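Local coordinates for protein mycosin-1 (Mycobacterium smegmatis, PDB 4KB5) that acts as a subtilisin-like serine protease of the mycobacterial type VII (ESX-1) secretion system, cleaving EspB and possibly regulating secretion and virulence, at residues 105-113 against 119-128. Residues are numbered along the deposited sequence; the frame is centred on the assembly and turned at random.
Sequences TAAIIGGRP and FVGMAPDVRL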
loop_
_atom_site.group_PDB
_atom_site.type_symbol
_atom_site.label_atom_id
_atom_site.label_comp_id
_atom_site.label_asym_id
_atom_site.label_seq_id
_atom_site.Cartn_x
_atom_site.Cartn_y
_atom_site.Cartn_z
ATOM N N THR A 105 -5.812 -4.309 -7.268
ATOM C CA THR A 105 -4.515 -4.043 -6.618
ATOM C C THR A 105 -3.524 -5.133 -6.998
ATOM O O THR A 105 -2.406 -4.840 -7.437
ATOM C CB THR A 105 -4.647 -3.972 -5.081
ATOM O OG1 THR A 105 -5.633 -2.990 -4.734
ATOM C CG2 THR A 105 -3.320 -3.571 -4.443
ATOM N N ALA A 106 -3.955 -6.389 -6.842
ATOM C CA ALA A 106 -3.154 -7.573 -7.176
ATOM C C ALA A 106 -2.768 -7.635 -8.651
ATOM O O ALA A 106 -1.666 -8.066 -8.995
ATOM C CB ALA A 106 -3.907 -8.854 -6.778
ATOM N N ALA A 107 -3.686 -7.225 -9.523
ATOM C CA ALA A 107 -3.441 -7.271 -10.969
ATOM C C ALA A 107 -2.406 -6.218 -11.367
ATOM O O ALA A 107 -1.556 -6.484 -12.209
ATOM C CB ALA A 107 -4.738 -7.072 -11.752
ATOM N N ILE A 108 -2.462 -5.037 -10.757
ATOM C CA ILE A 108 -1.391 -4.035 -10.974
ATOM C C ILE A 108 -0.018 -4.608 -10.601
ATOM O O ILE A 108 0.973 -4.430 -11.335
ATOM C CB ILE A 108 -1.715 -2.704 -10.280
ATOM C CG1 ILE A 108 -2.787 -1.987 -11.111
ATOM C CG2 ILE A 108 -0.470 -1.810 -10.166
ATOM C CD1 ILE A 108 -3.615 -0.978 -10.352
ATOM N N ILE A 109 0.024 -5.360 -9.494
ATOM C CA ILE A 109 1.279 -5.896 -9.008
ATOM C C ILE A 109 1.766 -6.993 -9.940
ATOM O O ILE A 109 2.919 -6.976 -10.371
ATOM C CB ILE A 109 1.174 -6.417 -7.545
ATOM C CG1 ILE A 109 0.950 -5.260 -6.566
ATOM C CG2 ILE A 109 2.408 -7.226 -7.147
ATOM C CD1 ILE A 109 0.440 -5.703 -5.201
ATOM N N GLY A 110 0.884 -7.938 -10.258
ATOM C CA GLY A 110 1.323 -9.169 -10.887
ATOM C C GLY A 110 0.445 -9.734 -11.988
ATOM O O GLY A 110 0.655 -10.862 -12.393
ATOM N N GLY A 111 -0.539 -8.964 -12.457
ATOM C CA GLY A 111 -1.413 -9.414 -13.547
ATOM C C GLY A 111 -0.637 -9.912 -14.756
ATOM O O GLY A 111 0.296 -9.244 -15.221
ATOM N N ARG A 112 -1.021 -11.082 -15.268
ATOM C CA ARG A 112 -0.346 -11.670 -16.430
ATOM C C ARG A 112 -0.756 -10.925 -17.708
ATOM O O ARG A 112 -1.801 -10.272 -17.721
ATOM C CB ARG A 112 -0.642 -13.173 -16.535
ATOM C CG ARG A 112 0.263 -14.052 -15.683
ATOM C CD ARG A 112 0.134 -13.806 -14.166
ATOM N NE ARG A 112 0.928 -14.800 -13.439
ATOM C CZ ARG A 112 1.520 -14.631 -12.258
ATOM N NH1 ARG A 112 1.445 -13.483 -11.588
ATOM N NH2 ARG A 112 2.196 -15.643 -11.737
ATOM N N PRO A 113 0.087 -10.973 -18.762
ATOM C CA PRO A 113 -0.299 -10.374 -20.047
ATOM C C PRO A 113 -1.328 -11.262 -20.791
ATOM O O PRO A 113 -1.596 -12.393 -20.374
ATOM C CB PRO A 113 1.028 -10.318 -20.816
ATOM C CG PRO A 113 1.798 -11.492 -20.288
ATOM C CD PRO A 113 1.440 -11.569 -18.818
ATOM N N PHE A 119 -2.940 -4.755 -21.346
ATOM C CA PHE A 119 -2.645 -4.694 -19.902
ATOM C C PHE A 119 -1.638 -5.746 -19.477
ATOM O O PHE A 119 -1.773 -6.914 -19.824
ATOM C CB PHE A 119 -3.882 -4.784 -18.999
ATOM C CG PHE A 119 -3.542 -4.734 -17.528
ATOM C CD1 PHE A 119 -3.184 -5.901 -16.833
ATOM C CD2 PHE A 119 -3.526 -3.523 -16.846
ATOM C CE1 PHE A 119 -2.833 -5.851 -15.484
ATOM C CE2 PHE A 119 -3.169 -3.470 -15.505
ATOM C CZ PHE A 119 -2.832 -4.634 -14.821
ATOM N N VAL A 120 -0.635 -5.312 -18.718
ATOM C CA VAL A 120 0.203 -6.221 -17.938
ATOM C C VAL A 120 0.560 -5.547 -16.595
ATOM O O VAL A 120 0.671 -4.305 -16.512
ATOM C CB VAL A 120 1.451 -6.705 -18.723
ATOM C CG1 VAL A 120 2.401 -5.547 -19.066
ATOM C CG2 VAL A 120 2.189 -7.790 -17.957
ATOM N N GLY A 121 0.710 -6.363 -15.551
ATOM C CA GLY A 121 1.164 -5.885 -14.255
ATOM C C GLY A 121 2.667 -5.606 -14.263
ATOM O O GLY A 121 3.387 -6.004 -15.193
ATOM N N MET A 122 3.143 -4.936 -13.217
ATOM C CA MET A 122 4.561 -4.575 -13.104
ATOM C C MET A 122 5.447 -5.829 -13.117
ATOM O O MET A 122 6.489 -5.867 -13.789
ATOM C CB MET A 122 4.771 -3.733 -11.830
ATOM C CG MET A 122 6.197 -3.282 -11.575
ATOM S SD MET A 122 6.736 -1.908 -12.620
ATOM C CE MET A 122 5.580 -0.631 -12.149
ATOM N N ALA A 123 5.012 -6.865 -12.396
ATOM C CA ALA A 123 5.812 -8.069 -12.192
ATOM C C ALA A 123 4.959 -9.326 -12.420
ATOM O O ALA A 123 4.517 -9.965 -11.453
ATOM C CB ALA A 123 6.425 -8.061 -10.796
ATOM N N PRO A 124 4.741 -9.690 -13.709
ATOM C CA PRO A 124 3.790 -10.743 -14.096
ATOM C C PRO A 124 4.187 -12.168 -13.745
ATOM O O PRO A 124 3.392 -13.065 -13.975
ATOM C CB PRO A 124 3.686 -10.590 -15.629
ATOM C CG PRO A 124 4.975 -9.952 -16.034
ATOM C CD PRO A 124 5.347 -9.037 -14.891
ATOM N N ASP A 125 5.394 -12.384 -13.225
ATOM C CA ASP A 125 5.804 -13.715 -12.779
ATOM C C ASP A 125 5.757 -13.946 -11.249
ATOM O O ASP A 125 6.122 -15.031 -10.789
ATOM C CB ASP A 125 7.208 -14.064 -13.290
ATOM C CG ASP A 125 7.242 -14.393 -14.781
ATOM O OD1 ASP A 125 6.268 -14.958 -15.321
ATOM O OD2 ASP A 125 8.278 -14.098 -15.412
ATOM N N VAL A 126 5.327 -12.958 -10.465
ATOM C CA VAL A 126 5.315 -13.123 -8.997
ATOM C C VAL A 126 4.258 -14.136 -8.532
ATOM O O VAL A 126 3.259 -14.342 -9.210
ATOM C CB VAL A 126 5.070 -11.809 -8.208
ATOM C CG1 VAL A 126 6.238 -10.841 -8.358
ATOM C CG2 VAL A 126 3.741 -11.147 -8.585
ATOM N N ARG A 127 4.493 -14.749 -7.371
ATOM C CA ARG A 127 3.433 -15.452 -6.646
ATOM C C ARG A 127 2.675 -14.407 -5.825
ATOM O O ARG A 127 3.292 -13.580 -5.156
ATOM C CB ARG A 127 4.025 -16.532 -5.746
ATOM C CG ARG A 127 3.002 -17.376 -5.003
ATOM C CD ARG A 127 3.692 -18.488 -4.219
ATOM N NE ARG A 127 2.782 -19.589 -3.904
ATOM C CZ ARG A 127 3.144 -20.871 -3.808
ATOM N NH1 ARG A 127 4.409 -21.234 -4.003
ATOM N NH2 ARG A 127 2.236 -21.800 -3.523
ATOM N N LEU A 128 1.347 -14.414 -5.923
ATOM C CA LEU A 128 0.504 -13.483 -5.174
ATOM C C LEU A 128 -0.212 -14.196 -4.020
ATOM O O LEU A 128 -0.785 -15.278 -4.213
ATOM C CB LEU A 128 -0.524 -12.814 -6.100
ATOM C CG LEU A 128 -0.010 -11.909 -7.225
ATOM C CD1 LEU A 128 -1.027 -11.781 -8.357
ATOM C CD2 LEU A 128 0.387 -10.536 -6.684
#
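Near the C-terminal end of helix 102-110, backbone carbonyls meet the returning chain: Met122 N bonds to Ile108 O (2.9 Å, N-H...O 165°), Ala123 N to Ile109 O, and Gly121 N to Gly111 O. Gly121 CA lies 3.3 Å from Ile108 O and 4.4 Å from Gly111 CA, while Gly110 packs by its CA against Ala123 O; the glycines permit this close approach and the N-H...O bonds maintain it. Arg112 carries the polar side of the contact. With CG beside its own backbone N (chi1 -84°) and the chain bent at chi2, its guanidinium doubles back over the Ala123-Val126 type I turn. NH1 and NH2 both grip Val126 O end-on, NH2 at 3.0 Å, and that oxygen lies almost in the guanidinium plane. NH1 also reaches Gly110 O at 2.9 Å, while Pro124 O sits over one face, close to CZ but poorly angled for a bond. Phe119, its CG anti to the backbone N (chi1 179°), points its ring edge at the helix, CZ lying 3.4 Å from Ala107 O. Ile109, which also packs on Val66 and Val68 of strand 65-70, meets Leu128 CD2 through CG2 at 3.9 Å, and Pro113 CD touches both Val120 CG2 and Pro124 CB. This is the return into strand 127-132 of the parallel subtilase sheet from the helix that follows His101, which with Asp70 is assigned to the charge relay; Thr105, a turn before Ile109, bonds through OG1 to Asp70 OD2. Backbone N-H groups thus take up the helix-end carbonyls, and one guanidinium bridges Gly110 O and Val126 O, cross-linking the helix end to the residue that closes the turn.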